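Local coordinates for CARDB domain-containing protein (Pyrococcus furiosus, PDB 3IDU), which is of unknown function; this chain is its CARDB domain, an all-beta module that binds two manganese ions, at residues A[16-27]-A[103-114]; A[43-54]-A[66-74]. All coordinates share one frame; numbering follows the deposited sequence.

Overall arrangement
The two contacts lie about 12 Å apart, centre to centre, in one beta sandwich. Contact 1 builds the metal end: residues 16-27 and 103-114 supply all six ligands of one manganese and two of the protein ligands of the other. Contact 2 pairs the start of strand 49-58 with the end of strand 61-70, and joins the 43-48 loop to the turn at Gly71-Glu74. The contacts touch directly at Asp18, a manganese ligand. Asp18 N lies 2.9 Å from Asn43 OD1, and Asp18 O lies 2.8 Å from Leu44 N; both are probably hydrogen bonds. Contact 2 also borders the second metal site: the Thr52 side chain is about 3 Å, at nearest atoms, from that of the ligand Asp97.

Contact 1 of 2, residues A[16-27]-A[103-114]; sequences FPDLTVEIKGPD and VELNENNNVATF. With MN (manganese (II) ion), chain C; MN (manganese (II) ion), chain D.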
loop_
_atom_site.group_PDB
_atom_site.type_symbol
_atom_site.label_atom_id
_atom_site.label_comp_id
_atom_site.label_asym_id
_atom_site.label_seq_id
_atom_site.Cartn_x
_atom_site.Cartn_y
_atom_site.Cartn_z
ATOM N N PHE A 16 -15.352 13.209 4.148
ATOM C CA PHE A 16 -14.192 12.551 4.758
ATOM C C PHE A 16 -13.256 11.908 3.760
ATOM O O PHE A 16 -13.681 11.454 2.698
ATOM C CB PHE A 16 -14.610 11.416 5.700
ATOM C CG PHE A 16 -15.522 11.830 6.805
ATOM C CD1 PHE A 16 -16.899 11.847 6.618
ATOM C CD2 PHE A 16 -15.006 12.167 8.048
ATOM C CE1 PHE A 16 -17.755 12.192 7.657
ATOM C CE2 PHE A 16 -15.849 12.514 9.095
ATOM C CZ PHE A 16 -17.230 12.526 8.902
ATOM N N PRO A 17 -11.960 11.858 4.087
ATOM C CA PRO A 17 -11.068 11.212 3.131
ATOM C C PRO A 17 -11.165 9.720 3.461
ATOM O O PRO A 17 -11.823 9.345 4.431
ATOM C CB PRO A 17 -9.695 11.797 3.487
ATOM C CG PRO A 17 -9.792 12.015 4.968
ATOM C CD PRO A 17 -11.209 12.553 5.149
ATOM N N ASP A 18 -10.568 8.870 2.637
ATOM C CA ASP A 18 -10.526 7.443 2.935
ATOM C C ASP A 18 -9.325 6.865 2.228
ATOM O O ASP A 18 -9.334 6.639 1.020
ATOM C CB ASP A 18 -11.777 6.667 2.507
ATOM C CG ASP A 18 -11.721 5.210 2.972
ATOM O OD1 ASP A 18 -10.765 4.875 3.703
ATOM O OD2 ASP A 18 -12.610 4.401 2.628
ATOM N N LEU A 19 -8.287 6.641 3.010
ATOM C CA LEU A 19 -7.046 6.106 2.503
ATOM C C LEU A 19 -7.093 4.595 2.385
ATOM O O LEU A 19 -7.624 3.913 3.252
ATOM C CB LEU A 19 -5.921 6.509 3.447
ATOM C CG LEU A 19 -5.750 8.018 3.588
ATOM C CD1 LEU A 19 -4.909 8.342 4.815
ATOM C CD2 LEU A 19 -5.094 8.561 2.326
ATOM N N THR A 20 -6.527 4.077 1.303
ATOM C CA THR A 20 -6.483 2.641 1.093
ATOM C C THR A 20 -5.165 2.296 0.411
ATOM O O THR A 20 -4.538 3.155 -0.209
ATOM C CB THR A 20 -7.651 2.159 0.210
ATOM O OG1 THR A 20 -7.789 0.738 0.342
ATOM C CG2 THR A 20 -7.386 2.495 -1.244
ATOM N N VAL A 21 -4.745 1.043 0.528
ATOM C CA VAL A 21 -3.500 0.599 -0.089
ATOM C C VAL A 21 -3.638 -0.787 -0.703
ATOM O O VAL A 21 -4.411 -1.621 -0.227
ATOM C CB VAL A 21 -2.340 0.549 0.930
ATOM C CG1 VAL A 21 -1.954 1.946 1.361
ATOM C CG2 VAL A 21 -2.742 -0.294 2.131
ATOM N N GLU A 22 -2.872 -1.021 -1.763
ATOM C CA GLU A 22 -2.870 -2.301 -2.457
ATOM C C GLU A 22 -1.463 -2.513 -3.002
ATOM O O GLU A 22 -0.816 -1.565 -3.449
ATOM C CB GLU A 22 -3.866 -2.289 -3.619
ATOM C CG GLU A 22 -4.421 -3.661 -3.966
ATOM C CD GLU A 22 -5.019 -3.720 -5.362
ATOM O OE1 GLU A 22 -5.633 -2.725 -5.791
ATOM O OE2 GLU A 22 -4.880 -4.767 -6.023
ATOM N N ILE A 23 -0.990 -3.753 -2.959
ATOM C CA ILE A 23 0.342 -4.086 -3.456
ATOM C C ILE A 23 0.202 -4.875 -4.753
ATOM O O ILE A 23 -0.678 -5.725 -4.868
ATOM C CB ILE A 23 1.104 -4.973 -2.457
ATOM C CG1 ILE A 23 1.310 -4.226 -1.138
ATOM C CG2 ILE A 23 2.431 -5.412 -3.065
ATOM C CD1 ILE A 23 1.553 -5.150 0.040
ATOM N N LYS A 24 1.058 -4.588 -5.727
ATOM C CA LYS A 24 1.031 -5.310 -6.995
ATOM C C LYS A 24 2.448 -5.661 -7.426
ATOM O O LYS A 24 3.361 -4.846 -7.312
ATOM C CB LYS A 24 0.352 -4.478 -8.087
ATOM C CG LYS A 24 -1.118 -4.223 -7.834
ATOM C CD LYS A 24 -1.821 -3.727 -9.083
ATOM C CE LYS A 24 -3.290 -3.468 -8.799
ATOM N NZ LYS A 24 -4.033 -3.097 -10.029
ATOM N N GLY A 25 2.628 -6.883 -7.912
ATOM C CA GLY A 25 3.943 -7.317 -8.347
ATOM C C GLY A 25 4.016 -8.829 -8.437
ATOM O O GLY A 25 3.015 -9.501 -8.208
ATOM N N PRO A 26 5.187 -9.400 -8.761
ATOM C CA PRO A 26 5.327 -10.857 -8.867
ATOM C C PRO A 26 5.091 -11.592 -7.552
ATOM O O PRO A 26 5.627 -11.213 -6.510
ATOM C CB PRO A 26 6.754 -11.026 -9.379
ATOM C CG PRO A 26 7.465 -9.869 -8.751
ATOM C CD PRO A 26 6.483 -8.734 -8.978
ATOM N N ASP A 27 4.280 -12.642 -7.612
ATOM C CA ASP A 27 3.974 -13.443 -6.437
ATOM C C ASP A 27 4.999 -14.565 -6.294
ATOM O O ASP A 27 4.969 -15.341 -5.337
ATOM C CB ASP A 27 2.559 -14.023 -6.543
ATOM C CG ASP A 27 2.345 -14.827 -7.813
ATOM O OD1 ASP A 27 2.581 -14.283 -8.913
ATOM O OD2 ASP A 27 1.934 -16.002 -7.714
ATOM N N VAL A 103 -8.758 11.082 10.206
ATOM C CA VAL A 103 -10.097 10.511 10.381
ATOM C C VAL A 103 -10.643 10.201 8.999
ATOM O O VAL A 103 -10.769 11.096 8.171
ATOM C CB VAL A 103 -11.042 11.495 11.105
ATOM C CG1 VAL A 103 -12.470 10.932 11.137
ATOM C CG2 VAL A 103 -10.545 11.716 12.531
ATOM N N GLU A 104 -10.965 8.933 8.752
ATOM C CA GLU A 104 -11.469 8.511 7.448
ATOM C C GLU A 104 -12.806 7.802 7.529
ATOM O O GLU A 104 -13.308 7.485 8.610
ATOM C CB GLU A 104 -10.502 7.530 6.786
ATOM C CG GLU A 104 -9.043 7.935 6.751
ATOM C CD GLU A 104 -8.138 6.720 6.626
ATOM O OE1 GLU A 104 -8.397 5.870 5.753
ATOM O OE2 GLU A 104 -7.170 6.610 7.401
ATOM N N LEU A 105 -13.352 7.522 6.354
ATOM C CA LEU A 105 -14.613 6.807 6.235
ATOM C C LEU A 105 -14.415 5.361 6.687
ATOM O O LEU A 105 -15.360 4.702 7.115
ATOM C CB LEU A 105 -15.077 6.804 4.778
ATOM C CG LEU A 105 -15.276 8.155 4.097
ATOM C CD1 LEU A 105 -15.469 7.940 2.604
ATOM C CD2 LEU A 105 -16.478 8.868 4.701
ATOM N N ASN A 106 -13.182 4.874 6.595
ATOM C CA ASN A 106 -12.877 3.500 6.974
ATOM C C ASN A 106 -11.412 3.410 7.400
ATOM O O ASN A 106 -10.520 3.851 6.676
ATOM C CB ASN A 106 -13.148 2.578 5.779
ATOM C CG ASN A 106 -13.012 1.104 6.121
ATOM O OD1 ASN A 106 -12.608 0.736 7.226
ATOM N ND2 ASN A 106 -13.344 0.249 5.158
ATOM N N GLU A 107 -11.168 2.866 8.588
ATOM C CA GLU A 107 -9.799 2.723 9.087
ATOM C C GLU A 107 -9.369 1.263 8.946
ATOM O O GLU A 107 -8.231 0.902 9.263
ATOM C CB GLU A 107 -9.710 3.136 10.567
ATOM C CG GLU A 107 -10.449 4.423 10.946
ATOM C CD GLU A 107 -9.850 5.685 10.340
ATOM O OE1 GLU A 107 -10.476 6.766 10.481
ATOM O OE2 GLU A 107 -8.758 5.604 9.735
ATOM N N ASN A 108 -10.277 0.429 8.452
ATOM C CA ASN A 108 -9.995 -0.989 8.308
ATOM C C ASN A 108 -9.590 -1.443 6.904
ATOM O O ASN A 108 -9.472 -2.639 6.646
ATOM C CB ASN A 108 -11.198 -1.801 8.810
ATOM C CG ASN A 108 -11.607 -1.417 10.228
ATOM O OD1 ASN A 108 -12.636 -0.764 10.442
ATOM N ND2 ASN A 108 -10.786 -1.803 11.203
ATOM N N ASN A 109 -9.368 -0.491 6.001
ATOM C CA ASN A 109 -8.941 -0.817 4.642
ATOM C C ASN A 109 -7.602 -0.125 4.393
ATOM O O ASN A 109 -7.230 0.172 3.254
ATOM C CB ASN A 109 -9.984 -0.354 3.611
ATOM C CG ASN A 109 -10.234 1.148 3.650
ATOM O OD1 ASN A 109 -9.760 1.844 4.543
ATOM N ND2 ASN A 109 -10.996 1.649 2.679
ATOM N N ASN A 110 -6.876 0.111 5.480
ATOM C CA ASN A 110 -5.586 0.790 5.427
ATOM C C ASN A 110 -4.403 -0.166 5.425
ATOM O O ASN A 110 -3.258 0.270 5.522
ATOM C CB ASN A 110 -5.461 1.750 6.612
ATOM C CG ASN A 110 -6.362 2.956 6.483
ATOM O OD1 ASN A 110 -7.546 2.830 6.183
ATOM N ND2 ASN A 110 -5.806 4.135 6.720
ATOM N N VAL A 111 -4.666 -1.464 5.313
ATOM C CA VAL A 111 -3.590 -2.450 5.314
ATOM C C VAL A 111 -3.716 -3.444 4.163
ATOM O O VAL A 111 -4.795 -3.987 3.917
ATOM C CB VAL A 111 -3.568 -3.240 6.640
ATOM C CG1 VAL A 111 -2.450 -4.270 6.612
ATOM C CG2 VAL A 111 -3.384 -2.288 7.812
ATOM N N ALA A 112 -2.605 -3.674 3.469
ATOM C CA ALA A 112 -2.552 -4.610 2.354
ATOM C C ALA A 112 -1.640 -5.779 2.720
ATOM O O ALA A 112 -0.667 -5.621 3.466
ATOM C CB ALA A 112 -2.025 -3.913 1.102
ATOM N N THR A 113 -1.968 -6.955 2.199
ATOM C CA THR A 113 -1.182 -8.153 2.451
ATOM C C THR A 113 -0.914 -8.809 1.104
ATOM O O THR A 113 -1.828 -8.986 0.300
ATOM C CB THR A 113 -1.944 -9.132 3.370
ATOM O OG1 THR A 113 -2.328 -8.449 4.570
ATOM C CG2 THR A 113 -1.062 -10.320 3.738
ATOM N N PHE A 114 0.343 -9.146 0.854
ATOM C CA PHE A 114 0.732 -9.762 -0.403
ATOM C C PHE A 114 1.825 -10.785 -0.123
ATOM O O PHE A 114 2.870 -10.459 0.441
ATOM C CB PHE A 114 1.228 -8.679 -1.366
ATOM C CG PHE A 114 1.341 -9.131 -2.791
ATOM C CD1 PHE A 114 2.414 -9.912 -3.207
ATOM C CD2 PHE A 114 0.360 -8.788 -3.718
ATOM C CE1 PHE A 114 2.513 -10.347 -4.526
ATOM C CE2 PHE A 114 0.448 -9.218 -5.042
ATOM C CZ PHE A 114 1.527 -10.000 -5.446
HETATM MN MN MN C . -9.065 3.871 4.967
HETATM MN MN MN D . -6.882 6.949 9.546
HETATM O O HOH W 1 -5.579 5.058 9.954
#
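Glu104 meets Pro17 and Leu19 and ends between two manganese ions. Its CB lies near Pro17 O, and the same carbonyl accepts the backbone N of Leu105. With chi1 at -49°, CG stands beside the backbone N. Glu104 CG is still 3.9 Å from Pro17 O, and the chain then runs extended toward the metals. Glu104 OE1 binds the first manganese at 2.2 Å. Glu104 OE1 also accepts Leu19 N at 2.9 Å, a donor that comes from above the carboxylate plane. Glu104 OE2 binds the second manganese at 2.2 Å. The syn lone pair of Glu104 OE2 takes Asn110 ND2 at 2.9 Å. These bonds fix the rotation of the carboxylate.

The first manganese is six-coordinate. Asp18 OD1, Leu19 O, Asn106 O, Asn109 OD1 and Asn110 OD1 complete its shell. Asn109 comes at Asp18 from the opposite direction, and Asn109 ND2 gives a hydrogen bond to Asp18 OD2 at 3.2 Å. Glu107 OE2, a water, Asp97, Asn100 and Val102 complete the second site.

Further along, the chains pack by apolar groups. Ile23 CD1 sits 3.8 Å from Phe114 CB and also touches Ala112 CB. Residues 19-24 and 111-114 run nearly parallel, at 11°, but their strands belong to different sheets. Strand 35-43 pairs with 19-24, while Val21 and Ile23 reach side chains of strand 88-96 in the facing sheet.

Contact 2 of 2, residues A[43-54]-A[66-74]; sequences NLGGIGVPSTKV and WTVSLGPKE
Asn43 ND2 is held by three backbone carbonyls. The straightest bond runs from Asn43 ND2 to Ile47 O, 2.8 Å, which lies in the amide plane. Across the contact, Asn43 ND2 also makes weak bonds to Leu70 O, 3.3 Å, and Gly71 O, 3.2 Å. A chi1 of 178° sets CG opposite the backbone N and carries the amide in among these carbonyls. At the other end of the amide, OD1 takes Gly45 N, which closes an Asx turn. An alanine here would probably leave Ile47 O without its amide donor and Gly45 N without OD1, so the 43-48 loop would be freer to shift against the Gly71 turn. The backbone N of Asn43 is bonded to Glu74 O.

Leu70 O has a second donor, Val49 N, at 2.7 Å. The turn that follows is a type II beta turn from Gly71 to Glu74. Glu74 OE2 accepts Gly71 N at 2.7 Å through its anti lone pair, bonding back to the first residue of the turn. The Pro72 ring packs against the loop, with Pro72 CB 3.5 Å from Gly46 O and CD near Gly48 CA.

Beyond the loop the segments pair as antiparallel strands. Thr52 with Val68 and Val54 with Trp66 are hydrogen-bonded pairs. Their side chains share one face, where Val54 CG2 meets Val68 CG2 and Val54 CG1 lies 4.0 Å from Trp66 CE3. The Val54 carbonyl oxygen also meets the edge of the indole, in its plane. On this side Val54 and Trp66 touch Leu78 of the opposing sheet. The register slips by one residue between Val49 and Thr52, a beta bulge in this beta hairpin, which lies at the edge of an immunoglobulin-like sandwich consistent with the E-set clan.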
loop_
_atom_site.group_PDB
_atom_site.type_symbol
_atom_site.label_atom_id
_atom_site.label_comp_id
_atom_site.label_asym_id
_atom_site.label_seq_id
_atom_site.Cartn_x
_atom_site.Cartn_y
_atom_site.Cartn_z
ATOM N N ASN A 43 -7.127 7.769 -2.261
ATOM C CA ASN A 43 -7.972 8.514 -1.342
ATOM C C ASN A 43 -9.336 8.433 -2.002
ATOM O O ASN A 43 -9.590 9.116 -2.990
ATOM C CB ASN A 43 -7.556 9.979 -1.227
ATOM C CG ASN A 43 -8.474 10.765 -0.306
ATOM O OD1 ASN A 43 -9.386 10.204 0.307
ATOM N ND2 ASN A 43 -8.231 12.069 -0.197
ATOM N N LEU A 44 -10.203 7.581 -1.472
ATOM C CA LEU A 44 -11.535 7.410 -2.035
ATOM C C LEU A 44 -12.489 8.519 -1.615
ATOM O O LEU A 44 -13.583 8.633 -2.166
ATOM C CB LEU A 44 -12.114 6.067 -1.591
ATOM C CG LEU A 44 -11.216 4.843 -1.766
ATOM C CD1 LEU A 44 -11.888 3.619 -1.155
ATOM C CD2 LEU A 44 -10.924 4.624 -3.238
ATOM N N GLY A 45 -12.068 9.331 -0.648
ATOM C CA GLY A 45 -12.914 10.396 -0.134
ATOM C C GLY A 45 -12.951 11.718 -0.877
ATOM O O GLY A 45 -12.197 11.935 -1.824
ATOM N N GLY A 46 -13.834 12.606 -0.423
ATOM C CA GLY A 46 -13.987 13.913 -1.047
ATOM C C GLY A 46 -13.158 15.012 -0.403
ATOM O O GLY A 46 -13.217 16.173 -0.818
ATOM N N ILE A 47 -12.395 14.647 0.623
ATOM C CA ILE A 47 -11.528 15.590 1.320
ATOM C C ILE A 47 -10.103 15.104 1.108
ATOM O O ILE A 47 -9.839 13.907 1.182
ATOM C CB ILE A 47 -11.837 15.633 2.829
ATOM C CG1 ILE A 47 -13.280 16.084 3.047
ATOM C CG2 ILE A 47 -10.864 16.566 3.533
ATOM C CD1 ILE A 47 -13.579 17.480 2.544
ATOM N N GLY A 48 -9.195 16.029 0.822
ATOM C CA GLY A 48 -7.816 15.644 0.589
ATOM C C GLY A 48 -7.018 15.344 1.845
ATOM O O GLY A 48 -7.456 15.614 2.968
ATOM N N VAL A 49 -5.833 14.777 1.637
ATOM C CA VAL A 49 -4.920 14.426 2.711
ATOM C C VAL A 49 -3.570 15.050 2.398
ATOM O O VAL A 49 -2.804 14.520 1.601
ATOM C CB VAL A 49 -4.754 12.897 2.818
ATOM C CG1 VAL A 49 -3.759 12.560 3.916
ATOM C CG2 VAL A 49 -6.119 12.257 3.113
ATOM N N PRO A 50 -3.270 16.201 3.015
ATOM C CA PRO A 50 -2.003 16.907 2.798
ATOM C C PRO A 50 -0.763 16.078 3.094
ATOM O O PRO A 50 0.259 16.215 2.421
ATOM C CB PRO A 50 -2.122 18.116 3.725
ATOM C CG PRO A 50 -3.593 18.384 3.738
ATOM C CD PRO A 50 -4.180 16.996 3.856
ATOM N N SER A 51 -0.850 15.211 4.096
ATOM C CA SER A 51 0.298 14.398 4.465
ATOM C C SER A 51 -0.046 13.156 5.278
ATOM O O SER A 51 -0.742 13.237 6.284
ATOM C CB SER A 51 1.296 15.242 5.268
ATOM O OG SER A 51 2.482 14.507 5.542
ATOM N N THR A 52 0.440 12.006 4.826
ATOM C CA THR A 52 0.237 10.759 5.544
ATOM C C THR A 52 1.395 9.836 5.214
ATOM O O THR A 52 2.056 9.982 4.181
ATOM C CB THR A 52 -1.094 10.061 5.186
ATOM O OG1 THR A 52 -1.319 8.979 6.104
ATOM C CG2 THR A 52 -1.053 9.505 3.775
ATOM N N LYS A 53 1.654 8.890 6.106
ATOM C CA LYS A 53 2.757 7.970 5.910
ATOM C C LYS A 53 2.339 6.620 5.343
ATOM O O LYS A 53 1.310 6.058 5.719
ATOM C CB LYS A 53 3.496 7.768 7.239
ATOM C CG LYS A 53 4.079 9.054 7.826
ATOM C CD LYS A 53 4.840 8.788 9.119
ATOM C CE LYS A 53 5.459 10.061 9.684
ATOM N NZ LYS A 53 6.203 9.818 10.957
ATOM N N VAL A 54 3.150 6.118 4.423
ATOM C CA VAL A 54 2.920 4.819 3.818
ATOM C C VAL A 54 4.162 4.003 4.181
ATOM O O VAL A 54 5.289 4.509 4.124
ATOM C CB VAL A 54 2.787 4.918 2.277
ATOM C CG1 VAL A 54 2.620 3.527 1.670
ATOM C CG2 VAL A 54 1.590 5.791 1.921
ATOM N N TRP A 66 7.351 6.103 2.963
ATOM C CA TRP A 66 7.029 7.244 2.115
ATOM C C TRP A 66 6.128 8.190 2.887
ATOM O O TRP A 66 5.413 7.785 3.802
ATOM C CB TRP A 66 6.228 6.809 0.890
ATOM C CG TRP A 66 6.905 5.921 -0.088
ATOM C CD1 TRP A 66 7.518 6.300 -1.246
ATOM C CD2 TRP A 66 6.938 4.493 -0.065
ATOM N NE1 TRP A 66 7.919 5.196 -1.954
ATOM C CE2 TRP A 66 7.579 4.071 -1.250
ATOM C CE3 TRP A 66 6.486 3.524 0.843
ATOM C CZ2 TRP A 66 7.776 2.723 -1.557
ATOM C CZ3 TRP A 66 6.681 2.187 0.540
ATOM C CH2 TRP A 66 7.322 1.797 -0.652
ATOM N N THR A 67 6.153 9.451 2.484
ATOM C CA THR A 67 5.296 10.474 3.061
ATOM C C THR A 67 4.605 11.022 1.821
ATOM O O THR A 67 5.260 11.618 0.965
ATOM C CB THR A 67 6.123 11.589 3.736
ATOM O OG1 THR A 67 6.682 11.099 4.959
ATOM C CG2 THR A 67 5.257 12.805 4.026
ATOM N N VAL A 68 3.297 10.810 1.697
ATOM C CA VAL A 68 2.601 11.285 0.509
ATOM C C VAL A 68 1.379 12.137 0.791
ATOM O O VAL A 68 0.879 12.185 1.914
ATOM C CB VAL A 68 2.147 10.113 -0.394
ATOM C CG1 VAL A 68 3.320 9.200 -0.692
ATOM C CG2 VAL A 68 1.017 9.352 0.266
ATOM N N SER A 69 0.925 12.827 -0.250
ATOM C CA SER A 69 -0.259 13.655 -0.165
ATOM C C SER A 69 -1.213 13.098 -1.202
ATOM O O SER A 69 -0.781 12.560 -2.223
ATOM C CB SER A 69 0.064 15.116 -0.489
ATOM O OG SER A 69 0.545 15.238 -1.816
ATOM N N LEU A 70 -2.513 13.195 -0.938
ATOM C CA LEU A 70 -3.508 12.696 -1.879
ATOM C C LEU A 70 -4.750 13.552 -1.850
ATOM O O LEU A 70 -5.407 13.680 -0.816
ATOM C CB LEU A 70 -3.897 11.254 -1.552
ATOM C CG LEU A 70 -2.846 10.174 -1.802
ATOM C CD1 LEU A 70 -3.303 8.885 -1.125
ATOM C CD2 LEU A 70 -2.641 9.964 -3.292
ATOM N N GLY A 71 -5.062 14.146 -2.993
ATOM C CA GLY A 71 -6.250 14.968 -3.078
ATOM C C GLY A 71 -7.461 14.060 -3.129
ATOM O O GLY A 71 -7.325 12.833 -3.158
ATOM N N PRO A 72 -8.668 14.631 -3.127
ATOM C CA PRO A 72 -9.874 13.801 -3.181
ATOM C C PRO A 72 -9.884 12.916 -4.431
ATOM O O PRO A 72 -9.529 13.360 -5.525
ATOM C CB PRO A 72 -11.008 14.831 -3.166
ATOM C CG PRO A 72 -10.374 16.073 -3.714
ATOM C CD PRO A 72 -9.002 16.064 -3.099
ATOM N N LYS A 73 -10.274 11.659 -4.250
ATOM C CA LYS A 73 -10.342 10.707 -5.346
ATOM C C LYS A 73 -9.036 10.590 -6.129
ATOM O O LYS A 73 -9.056 10.312 -7.325
ATOM C CB LYS A 73 -11.486 11.087 -6.296
ATOM C CG LYS A 73 -12.876 10.961 -5.684
ATOM C CD LYS A 73 -13.963 11.205 -6.726
ATOM C CE LYS A 73 -15.358 10.976 -6.159
ATOM N NZ LYS A 73 -16.430 11.303 -7.147
ATOM N N GLU A 74 -7.901 10.805 -5.469
ATOM C CA GLU A 74 -6.612 10.703 -6.150
ATOM C C GLU A 74 -5.901 9.393 -5.809
ATOM O O GLU A 74 -6.097 8.820 -4.733
ATOM C CB GLU A 74 -5.703 11.883 -5.787
ATOM C CG GLU A 74 -4.421 11.913 -6.614
ATOM C CD GLU A 74 -3.504 13.091 -6.299
ATOM O OE1 GLU A 74 -2.504 13.269 -7.030
ATOM O OE2 GLU A 74 -3.768 13.835 -5.333
#